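Local structure of 4-amino-4-deoxy-L-arabinose transferase or related glycosyltransferases of PMT family (Cupriavidus metallidurans, 5EZM) at residues A212-V217 and G328-A333; L216-Y221 and G229-L234; P482-Q487 and Q536-V541; S527-W532 and A551-M556. The protein probably transfers 4-amino-4-deoxy-L-arabinose from a polyprenyl-phosphate carrier to lipid A as an integral membrane glycosyltransferase. All coordinates share one frame; numbering follows the deposited sequence.

Contact 1: A212-V217 and G328-A333; sequences ALPGLV and GIWAIA. With DSL (mono-trans, octa-cis decaprenyl-phosphate), chain C.
The W330 indole meets the bound decaprenyl phosphate at its edge. DSL C21 lies in the ring plane, 3.7 Å from W330 CE3. DSL C23, V217 CG1 and P214 CA come at the ring obliquely. The contact joins helices 209-224 and 323-339 of the GT-C fold, both in regions predicted to span the membrane. Their local axes cross at 122° with a closest approach of 9.5 Å. The interface is apolar, and no hydrogen bond crosses it. V217 has the largest share. Its CG1 stands anti to the backbone N and sits 3.5 Å from W330 CA, beside the lipid. V217 CG2, anti to the carbonyl carbon, touches A333 CB at 3.9 Å. I329 CG2 adds a methyl at V217 O. The W330 CG is also anti to its backbone N (chi1 -177°), which carries the indole across toward P214 and the prenyl chain. Its NE1 is held by P351 O, so the polar corner of the ring is satisfied on the side of helix 352-365. Helix 160-178 covers the neighbouring flank: M168 touches both P214 and W330. P214 has no N-H to give to the preceding turn, and the helix kinks there. The polyprenyl chain runs along this helix. P214 CB lies 3.6 Å from DSL C26, and G215, with no side chain between, brings its CA within 3.6 Å of DSL C34.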
# COMPACT_ATOMS: atom_id res chain seq x y z
N ALA A 212 7.49 3.34 17.41
CA ALA A 212 6.79 2.67 18.50
C ALA A 212 6.82 1.16 18.33
O ALA A 212 7.13 0.42 19.27
CB ALA A 212 5.35 3.18 18.59
N LEU A 213 6.50 0.68 17.12
CA LEU A 213 6.54 -0.76 16.87
C LEU A 213 7.93 -1.35 17.03
O LEU A 213 8.05 -2.40 17.70
CB LEU A 213 5.96 -1.05 15.48
CG LEU A 213 4.44 -1.06 15.43
CD1 LEU A 213 3.95 -1.38 14.02
CD2 LEU A 213 3.90 -2.07 16.43
N PRO A 214 9.00 -0.78 16.47
CA PRO A 214 10.33 -1.36 16.74
C PRO A 214 10.65 -1.44 18.23
O PRO A 214 10.95 -2.53 18.73
CB PRO A 214 11.28 -0.41 16.00
CG PRO A 214 10.46 0.14 14.91
CD PRO A 214 9.09 0.32 15.49
N GLY A 215 10.56 -0.31 18.94
CA GLY A 215 10.83 -0.32 20.37
C GLY A 215 10.04 -1.37 21.11
O GLY A 215 10.58 -2.13 21.92
N LEU A 216 8.73 -1.45 20.83
CA LEU A 216 7.92 -2.55 21.34
C LEU A 216 8.57 -3.89 21.04
O LEU A 216 8.96 -4.63 21.96
CB LEU A 216 6.51 -2.48 20.73
CG LEU A 216 5.58 -3.66 21.00
CD1 LEU A 216 5.23 -3.74 22.48
CD2 LEU A 216 4.33 -3.57 20.14
N VAL A 217 8.75 -4.20 19.75
CA VAL A 217 9.42 -5.43 19.35
C VAL A 217 10.77 -5.56 20.04
O VAL A 217 11.21 -6.68 20.35
CB VAL A 217 9.55 -5.49 17.82
CG1 VAL A 217 10.34 -6.72 17.39
CG2 VAL A 217 8.17 -5.50 17.17
N GLY A 328 10.41 -13.32 14.50
CA GLY A 328 9.15 -13.83 15.02
C GLY A 328 8.49 -12.89 16.01
O GLY A 328 7.28 -12.70 15.98
N ILE A 329 9.29 -12.29 16.90
CA ILE A 329 8.74 -11.30 17.82
C ILE A 329 8.29 -10.05 17.06
O ILE A 329 7.33 -9.39 17.45
CB ILE A 329 9.77 -10.97 18.91
CG1 ILE A 329 10.02 -12.20 19.79
CG2 ILE A 329 9.31 -9.80 19.77
CD1 ILE A 329 11.03 -11.98 20.89
N TRP A 330 8.97 -9.72 15.96
CA TRP A 330 8.51 -8.66 15.08
C TRP A 330 7.09 -8.94 14.59
O TRP A 330 6.15 -8.18 14.87
CB TRP A 330 9.49 -8.52 13.91
CG TRP A 330 9.19 -7.42 12.94
CD1 TRP A 330 8.34 -7.47 11.88
CD2 TRP A 330 9.78 -6.12 12.92
NE1 TRP A 330 8.35 -6.27 11.21
CE2 TRP A 330 9.23 -5.42 11.83
CE3 TRP A 330 10.72 -5.46 13.73
CZ2 TRP A 330 9.58 -4.11 11.53
CZ3 TRP A 330 11.06 -4.16 13.43
CH2 TRP A 330 10.50 -3.50 12.34
N ALA A 331 6.92 -10.07 13.89
CA ALA A 331 5.62 -10.39 13.30
C ALA A 331 4.54 -10.53 14.37
O ALA A 331 3.45 -9.96 14.24
CB ALA A 331 5.74 -11.68 12.48
N ILE A 332 4.82 -11.29 15.43
CA ILE A 332 3.80 -11.56 16.44
C ILE A 332 3.44 -10.28 17.20
O ILE A 332 2.26 -9.97 17.39
CB ILE A 332 4.27 -12.67 17.40
CG1 ILE A 332 4.47 -13.98 16.64
CG2 ILE A 332 3.26 -12.86 18.52
CD1 ILE A 332 5.17 -15.06 17.45
N ALA A 333 4.46 -9.54 17.64
CA ALA A 333 4.21 -8.33 18.42
C ALA A 333 3.43 -7.30 17.61
O ALA A 333 2.46 -6.71 18.10
CB ALA A 333 5.53 -7.74 18.91
C21 DSL C . 13.28 -4.97 16.42
C22 DSL C . 14.09 -3.79 15.92
C23 DSL C . 14.41 -3.66 14.44
C24 DSL C . 14.52 -2.86 16.79
C25 DSL C . 15.35 -1.65 16.28
C26 DSL C . 14.79 -0.37 16.96
C27 DSL C . 15.95 0.37 17.74
C28 DSL C . 17.42 0.17 17.29
C29 DSL C . 15.65 1.17 18.78
C30 DSL C . 14.18 1.36 19.22
C31 DSL C . 14.11 1.69 20.75
C32 DSL C . 13.27 2.99 20.98
C33 DSL C . 13.91 4.38 20.77
C34 DSL C . 11.97 2.90 21.38

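Contact 2: L216-Y221 and G229-L234. With DSL (mono-trans, octa-cis decaprenyl-phosphate), chain C.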
# COMPACT_ATOMS: atom_id res chain seq x y z
N LEU A 216 8.73 -1.45 20.83
CA LEU A 216 7.92 -2.55 21.34
C LEU A 216 8.57 -3.89 21.04
O LEU A 216 8.96 -4.63 21.96
CB LEU A 216 6.51 -2.48 20.73
CG LEU A 216 5.58 -3.66 21.00
CD1 LEU A 216 5.23 -3.74 22.48
CD2 LEU A 216 4.33 -3.57 20.14
N VAL A 217 8.75 -4.20 19.75
CA VAL A 217 9.42 -5.43 19.35
C VAL A 217 10.77 -5.56 20.04
O VAL A 217 11.21 -6.68 20.35
CB VAL A 217 9.55 -5.49 17.82
CG1 VAL A 217 10.34 -6.72 17.39
CG2 VAL A 217 8.17 -5.50 17.17
N LEU A 218 11.43 -4.44 20.31
CA LEU A 218 12.69 -4.50 21.02
C LEU A 218 12.49 -4.96 22.46
O LEU A 218 13.06 -5.97 22.89
CB LEU A 218 13.39 -3.14 20.98
CG LEU A 218 14.78 -3.08 21.62
CD1 LEU A 218 15.64 -4.24 21.15
CD2 LEU A 218 15.44 -1.75 21.29
N VAL A 219 11.64 -4.26 23.22
CA VAL A 219 11.53 -4.55 24.65
C VAL A 219 11.01 -5.97 24.85
O VAL A 219 11.57 -6.74 25.66
CB VAL A 219 10.66 -3.51 25.38
CG1 VAL A 219 11.36 -2.16 25.39
CG2 VAL A 219 9.28 -3.38 24.75
N VAL A 220 9.99 -6.36 24.09
CA VAL A 220 9.49 -7.74 24.14
C VAL A 220 10.64 -8.71 23.95
O VAL A 220 10.80 -9.67 24.72
CB VAL A 220 8.39 -7.95 23.08
CG1 VAL A 220 7.91 -9.39 23.11
CG2 VAL A 220 7.24 -6.99 23.31
N TYR A 221 11.49 -8.46 22.94
CA TYR A 221 12.65 -9.31 22.73
C TYR A 221 13.49 -9.40 23.99
O TYR A 221 13.76 -10.51 24.49
CB TYR A 221 13.49 -8.77 21.56
CG TYR A 221 14.73 -9.59 21.28
CD1 TYR A 221 14.65 -10.75 20.51
CD2 TYR A 221 15.97 -9.22 21.78
CE1 TYR A 221 15.78 -11.51 20.25
CE2 TYR A 221 17.10 -9.97 21.53
CZ TYR A 221 17.00 -11.11 20.76
OH TYR A 221 18.12 -11.87 20.51
N GLY A 229 22.23 -6.20 27.63
CA GLY A 229 23.38 -5.60 26.96
C GLY A 229 23.13 -5.24 25.51
O GLY A 229 23.91 -4.48 24.93
N LEU A 230 22.07 -5.79 24.91
CA LEU A 230 21.71 -5.41 23.55
C LEU A 230 21.45 -3.92 23.43
O LEU A 230 21.69 -3.33 22.37
CB LEU A 230 20.47 -6.20 23.10
CG LEU A 230 19.92 -5.89 21.71
CD1 LEU A 230 20.98 -6.09 20.64
CD2 LEU A 230 18.70 -6.76 21.43
N TRP A 231 20.99 -3.28 24.51
CA TRP A 231 20.76 -1.84 24.47
C TRP A 231 22.05 -1.05 24.34
O TRP A 231 22.01 0.14 24.00
CB TRP A 231 19.97 -1.40 25.70
CG TRP A 231 18.59 -1.97 25.75
CD1 TRP A 231 18.22 -3.19 26.24
CD2 TRP A 231 17.38 -1.35 25.29
NE1 TRP A 231 16.87 -3.37 26.11
CE2 TRP A 231 16.33 -2.25 25.53
CE3 TRP A 231 17.09 -0.12 24.70
CZ2 TRP A 231 15.00 -1.96 25.20
CZ3 TRP A 231 15.78 0.17 24.37
CH2 TRP A 231 14.75 -0.75 24.62
N ARG A 232 23.20 -1.69 24.59
CA ARG A 232 24.48 -1.03 24.36
C ARG A 232 24.90 -1.09 22.90
O ARG A 232 25.55 -0.16 22.40
CB ARG A 232 25.56 -1.67 25.24
N ARG A 233 24.52 -2.15 22.19
CA ARG A 233 24.86 -2.30 20.77
C ARG A 233 24.05 -1.38 19.87
O ARG A 233 24.39 -1.26 18.69
CB ARG A 233 24.65 -3.74 20.32
CG ARG A 233 25.64 -4.75 20.86
CD ARG A 233 25.08 -5.51 22.04
NE ARG A 233 25.53 -6.91 22.04
CZ ARG A 233 25.45 -7.72 23.08
NH1 ARG A 233 24.95 -7.29 24.23
NH2 ARG A 233 25.88 -8.97 22.99
N LEU A 234 23.00 -0.74 20.38
CA LEU A 234 22.10 0.02 19.53
C LEU A 234 22.69 1.33 19.03
O LEU A 234 22.11 1.93 18.11
CB LEU A 234 20.80 0.31 20.27
CG LEU A 234 20.09 -0.89 20.90
CD1 LEU A 234 18.81 -0.44 21.59
CD2 LEU A 234 19.80 -1.96 19.86
C21 DSL C . 13.28 -4.97 16.42
C22 DSL C . 14.09 -3.79 15.92
C23 DSL C . 14.41 -3.66 14.44
C24 DSL C . 14.52 -2.86 16.79
C25 DSL C . 15.35 -1.65 16.28
C26 DSL C . 14.79 -0.37 16.96
C27 DSL C . 15.95 0.37 17.74
C28 DSL C . 17.42 0.17 17.29
C29 DSL C . 15.65 1.17 18.78
C30 DSL C . 14.18 1.36 19.22
C31 DSL C . 14.11 1.69 20.75
C32 DSL C . 13.27 2.99 20.98
C33 DSL C . 13.91 4.38 20.77
C34 DSL C . 11.97 2.90 21.38
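Segment 216-221 is regular helix, 229-234 holds a short helical turn with few regular bonds, and the backbones stay apart, with the nearest CA atoms, those of L218 and W231, separated by 9.2 Å. In this GT-C membrane domain the chain reverses after helix 209-224 and packs helix 230-233 against it. Side chains alone fill the gap, and all the contacts across it are apolar.

L218 is the centre. Its CG is anti to the backbone N (chi1 -176°), so both methyls reach out from the helix. CD2 rests over one face of W231 as a CH-pi contact, 3.8 Å from the centroid of the six-membered ring and 22° off its normal. The same methyl meets L234 CD1 tip to tip at 3.6 Å. The other methyl, L218 CD1, touches L230 CD2 at 4.0 Å. L230 also crosses Y221 at about a right angle, with L230 CD2 3.6 Å from Y221 CE2. The Y221 hydroxyl is bonded beyond both segments, to R322 N. On the other flank M175 of helix 160-178 covers L230 and L234.

The cluster forms part of the wall of the polyprenyl pocket. L218 CD2 lies 3.7 Å from DSL C31, and L234 CD2 comes near DSL C28. L234 O also accepts a hydrogen bond from NE1 of W196, which belongs to that pocket. V219 meets the edge of W231. V219 CG1 lies in the indole plane, 3.7 Å from W231 CZ2.

Contact 3: P482-Q487 and Q536-V541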
# COMPACT_ATOMS: atom_id res chain seq x y z
N PRO A 482 -14.43 26.54 -11.28
CA PRO A 482 -14.61 25.67 -10.11
C PRO A 482 -15.21 24.34 -10.51
O PRO A 482 -15.99 24.23 -11.46
CB PRO A 482 -15.58 26.46 -9.22
CG PRO A 482 -15.58 27.85 -9.76
CD PRO A 482 -15.29 27.73 -11.22
N LEU A 483 -14.83 23.30 -9.78
CA LEU A 483 -15.44 21.98 -9.89
C LEU A 483 -15.91 21.61 -8.48
O LEU A 483 -15.15 21.03 -7.69
CB LEU A 483 -14.48 20.95 -10.46
CG LEU A 483 -15.02 19.52 -10.55
CD1 LEU A 483 -16.23 19.44 -11.47
CD2 LEU A 483 -13.93 18.55 -10.99
N TYR A 484 -17.15 21.98 -8.16
CA TYR A 484 -17.67 21.77 -6.82
C TYR A 484 -17.87 20.29 -6.53
O TYR A 484 -18.38 19.54 -7.37
CB TYR A 484 -18.99 22.51 -6.64
CG TYR A 484 -18.90 24.01 -6.80
CD1 TYR A 484 -18.35 24.80 -5.80
CD2 TYR A 484 -19.37 24.64 -7.94
CE1 TYR A 484 -18.27 26.17 -5.94
CE2 TYR A 484 -19.30 26.00 -8.09
CZ TYR A 484 -18.74 26.77 -7.08
OH TYR A 484 -18.67 28.13 -7.23
N GLY A 485 -17.47 19.88 -5.34
CA GLY A 485 -17.79 18.55 -4.85
C GLY A 485 -18.95 18.62 -3.88
O GLY A 485 -18.75 18.92 -2.70
N VAL A 486 -20.15 18.37 -4.37
CA VAL A 486 -21.36 18.56 -3.58
C VAL A 486 -21.54 17.38 -2.64
O VAL A 486 -22.15 16.37 -3.00
CB VAL A 486 -22.59 18.74 -4.48
CG1 VAL A 486 -23.79 19.18 -3.66
CG2 VAL A 486 -22.29 19.74 -5.59
N GLN A 487 -21.01 17.51 -1.42
CA GLN A 487 -21.04 16.44 -0.42
C GLN A 487 -20.52 15.13 -0.99
O GLN A 487 -21.08 14.05 -0.75
CB GLN A 487 -22.45 16.27 0.15
CG GLN A 487 -22.89 17.44 1.02
CD GLN A 487 -24.24 17.20 1.68
OE1 GLN A 487 -25.08 16.47 1.16
NE2 GLN A 487 -24.44 17.82 2.84
N GLN A 536 -20.18 32.46 -10.83
CA GLN A 536 -19.55 32.24 -12.12
C GLN A 536 -19.98 30.89 -12.70
O GLN A 536 -20.43 30.01 -11.96
CB GLN A 536 -18.04 32.31 -11.99
CG GLN A 536 -17.45 31.28 -11.04
CD GLN A 536 -15.93 31.34 -11.00
OE1 GLN A 536 -15.29 31.68 -11.99
NE2 GLN A 536 -15.36 31.03 -9.84
N PRO A 537 -19.85 30.71 -14.01
CA PRO A 537 -20.11 29.39 -14.59
C PRO A 537 -19.13 28.36 -14.04
O PRO A 537 -17.92 28.58 -14.02
CB PRO A 537 -19.92 29.61 -16.09
CG PRO A 537 -19.07 30.84 -16.19
CD PRO A 537 -19.51 31.70 -15.05
N ALA A 538 -19.68 27.23 -13.59
CA ALA A 538 -18.86 26.20 -12.98
C ALA A 538 -19.51 24.84 -13.21
O ALA A 538 -20.61 24.74 -13.74
CB ALA A 538 -18.65 26.46 -11.48
N MET A 539 -18.79 23.80 -12.80
CA MET A 539 -19.28 22.43 -12.83
C MET A 539 -19.36 21.91 -11.40
O MET A 539 -18.86 22.53 -10.46
CB MET A 539 -18.39 21.53 -13.68
CG MET A 539 -18.41 21.83 -15.16
SD MET A 539 -17.49 20.62 -16.12
CE MET A 539 -17.66 21.31 -17.77
N ALA A 540 -19.99 20.75 -11.25
CA ALA A 540 -20.13 20.12 -9.95
C ALA A 540 -20.19 18.61 -10.12
O ALA A 540 -20.75 18.11 -11.10
CB ALA A 540 -21.37 20.62 -9.21
N VAL A 541 -19.61 17.90 -9.16
CA VAL A 541 -19.65 16.44 -9.09
C VAL A 541 -20.48 16.06 -7.87
O VAL A 541 -20.27 16.61 -6.78
CB VAL A 541 -18.24 15.84 -9.00
CG1 VAL A 541 -18.32 14.32 -8.95
CG2 VAL A 541 -17.39 16.29 -10.17
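The Y484 ring has P482 over one face, with P482 CB 3.8 Å from the ring plane and offset toward the rim. A538 CB comes to the same ring obliquely, 3.5 Å from Y484 CE2. These residues belong to a pair of parallel strands, 483-486 and 539-542, in the mixed sheet of the C-terminal alpha/beta domain. Residues L483, Y484 and G485 pair with M539, A540 and V541. Four hydrogen bonds hold the pair. M539 N gives to P482 O at 3.1 Å, and M539 O takes Y484 N at 2.9 Å from a donor 30° above the carbonyl plane. V486 N gives to V541 O at 3.0 Å. L483, M539 and V541 point to one face of the sheet. There L483 CD1 touches V541 CG2 at 3.6 Å and also rests on M539 CB. Y484 and A540 point to the other face, which helix 525-534 covers, and V486 CG2 joins A540 CB there. Before the first bridge, the carboxamide of Q536 reaches the P482 ring tip to tip. A glycine in place of P482 would remove CB, CG and CD, and would probably cost the packing over one face of Y484 and against Q536 and A538. The shortest bond lies further along: V541 N is 2.7 Å from Y484 O, nearly along the C=O axis (C=O...N 177°).

Contact 4: S527-W532 and A551-M556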
# COMPACT_ATOMS: atom_id res chain seq x y z
N SER A 527 -25.65 27.56 0.56
CA SER A 527 -24.84 28.61 -0.06
C SER A 527 -24.42 28.21 -1.47
O SER A 527 -24.28 29.07 -2.35
CB SER A 527 -23.61 28.91 0.79
OG SER A 527 -23.98 29.21 2.12
N PHE A 528 -24.22 26.91 -1.70
CA PHE A 528 -23.85 26.44 -3.02
C PHE A 528 -24.95 26.71 -4.04
O PHE A 528 -24.67 26.85 -5.23
CB PHE A 528 -23.52 24.95 -2.98
CG PHE A 528 -23.49 24.30 -4.33
CD1 PHE A 528 -22.44 24.52 -5.20
CD2 PHE A 528 -24.54 23.48 -4.74
CE1 PHE A 528 -22.42 23.92 -6.45
CE2 PHE A 528 -24.52 22.88 -5.99
CZ PHE A 528 -23.46 23.10 -6.84
N THR A 529 -26.21 26.78 -3.59
CA THR A 529 -27.29 27.09 -4.53
C THR A 529 -27.17 28.52 -5.04
O THR A 529 -27.31 28.77 -6.24
CB THR A 529 -28.66 26.86 -3.88
OG1 THR A 529 -28.87 27.82 -2.84
CG2 THR A 529 -28.75 25.46 -3.30
N LYS A 530 -26.91 29.47 -4.13
CA LYS A 530 -26.73 30.86 -4.54
C LYS A 530 -25.49 31.03 -5.40
O LYS A 530 -25.50 31.76 -6.39
CB LYS A 530 -26.67 31.76 -3.32
CG LYS A 530 -27.92 31.70 -2.45
CD LYS A 530 -29.13 32.22 -3.20
CE LYS A 530 -30.41 31.93 -2.44
NZ LYS A 530 -30.61 30.47 -2.25
N LEU A 531 -24.39 30.36 -5.03
CA LEU A 531 -23.21 30.37 -5.89
C LEU A 531 -23.51 29.77 -7.25
O LEU A 531 -22.94 30.19 -8.26
CB LEU A 531 -22.06 29.61 -5.23
CG LEU A 531 -21.01 30.41 -4.46
CD1 LEU A 531 -19.96 29.48 -3.90
CD2 LEU A 531 -20.38 31.45 -5.37
N TRP A 532 -24.42 28.80 -7.30
CA TRP A 532 -24.69 28.05 -8.51
C TRP A 532 -25.59 28.82 -9.47
O TRP A 532 -25.41 28.76 -10.69
CB TRP A 532 -25.33 26.71 -8.14
CG TRP A 532 -25.60 25.79 -9.29
CD1 TRP A 532 -26.80 25.57 -9.90
CD2 TRP A 532 -24.66 24.94 -9.95
NE1 TRP A 532 -26.66 24.65 -10.90
CE2 TRP A 532 -25.35 24.24 -10.95
CE3 TRP A 532 -23.29 24.71 -9.80
CZ2 TRP A 532 -24.73 23.33 -11.79
CZ3 TRP A 532 -22.67 23.80 -10.64
CH2 TRP A 532 -23.39 23.12 -11.62
N ALA A 551 -32.45 18.35 -7.51
CA ALA A 551 -33.10 18.62 -8.78
C ALA A 551 -34.30 19.56 -8.65
O ALA A 551 -34.42 20.49 -9.46
CB ALA A 551 -33.49 17.30 -9.46
N PRO A 552 -35.22 19.38 -7.69
CA PRO A 552 -36.32 20.35 -7.55
C PRO A 552 -35.86 21.72 -7.08
O PRO A 552 -36.64 22.68 -7.20
CB PRO A 552 -37.25 19.69 -6.53
CG PRO A 552 -36.38 18.77 -5.77
CD PRO A 552 -35.38 18.25 -6.75
N THR A 553 -34.64 21.86 -6.57
CA THR A 553 -34.15 23.12 -6.04
C THR A 553 -33.50 23.98 -7.13
O THR A 553 -33.91 25.12 -7.35
CB THR A 553 -33.15 22.86 -4.91
OG1 THR A 553 -33.81 22.18 -3.84
CG2 THR A 553 -32.55 24.16 -4.40
N LEU A 554 -32.49 23.45 -7.81
CA LEU A 554 -31.78 24.19 -8.84
C LEU A 554 -31.69 23.35 -10.10
O LEU A 554 -31.45 22.14 -10.05
CB LEU A 554 -30.37 24.61 -8.37
CG LEU A 554 -29.46 23.59 -7.68
CD1 LEU A 554 -28.66 22.80 -8.69
CD2 LEU A 554 -28.53 24.28 -6.72
N SER A 555 -31.91 24.00 -11.24
CA SER A 555 -31.80 23.34 -12.53
C SER A 555 -30.34 23.25 -12.94
O SER A 555 -29.60 24.24 -12.87
CB SER A 555 -32.62 24.08 -13.59
OG SER A 555 -32.06 25.36 -13.87
N MET A 556 -29.92 22.06 -13.37
CA MET A 556 -28.54 21.80 -13.72
C MET A 556 -28.49 20.93 -14.96
O MET A 556 -29.32 20.03 -15.13
CB MET A 556 -27.80 21.13 -12.56
CG MET A 556 -28.70 20.25 -11.71
SD MET A 556 -27.95 19.75 -10.15
CE MET A 556 -29.36 18.97 -9.37
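L554 puts its CG in the crowded position between its backbone N and carbonyl carbon (chi1 47°). Its two methyls thereby face helix 525-534. The contact joins that helix, which packs on the sheet of the C-terminal alpha/beta domain, to the irregular chain leading into strand 557-561. L554 lies against T529 and W532, three residues apart on one side of the helix. L554 CD2 is 3.6 Å from T529 CG2, and L554 CD1 is 3.5 Å from W532 CD1. T529 takes the rotamer with OG1 in the crowded position (chi1 68°). That hydroxyl bonds to D526 O within the helix, and CG2 is left to meet L554. W532 has CG anti to the backbone N (chi1 -177°), so its indole extends from the helix and crosses L554 at about a right angle. F528 of the same helix packs on the indole, with F528 CE2 4.1 Å above one face near the rim. The ring of F528 also meets Y484 edge-to-face, and V568 of strand 566-569 touches W532. M556 lays its CB near W532 CZ2 at 3.9 Å, while its extended chain leads away toward Y547 and L550. An alanine in place of W532 would probably cost M556 its contact with this helix and leave L554 packed chiefly on T529. S555 O sits at the indole edge, in its plane, 3.6 Å from W532 NE1.

In the fold
The four contacts form two pairs on opposite sides of the chain centre. Contacts 1 and 2 share L216 and V217 of helix 209-224, and their centres are about 11 Å apart. I329 CG2 touches V220 CG1 at 3.6 Å between them, and both line the polyprenyl chain. The P214 side chain of contact 1 is about 12 Å from the bound phosphocholine, whose pocket shares E87 and H268 with the zinc site. Contacts 3 and 4 also have centres about 11 Å apart, joined where A540 CB meets W532 CZ3 at 3.7 Å. Both lie in the C-terminal domain, away from the zinc and ligand sites. Contacts 1 and 3 lie about 47 Å apart, centre to centre.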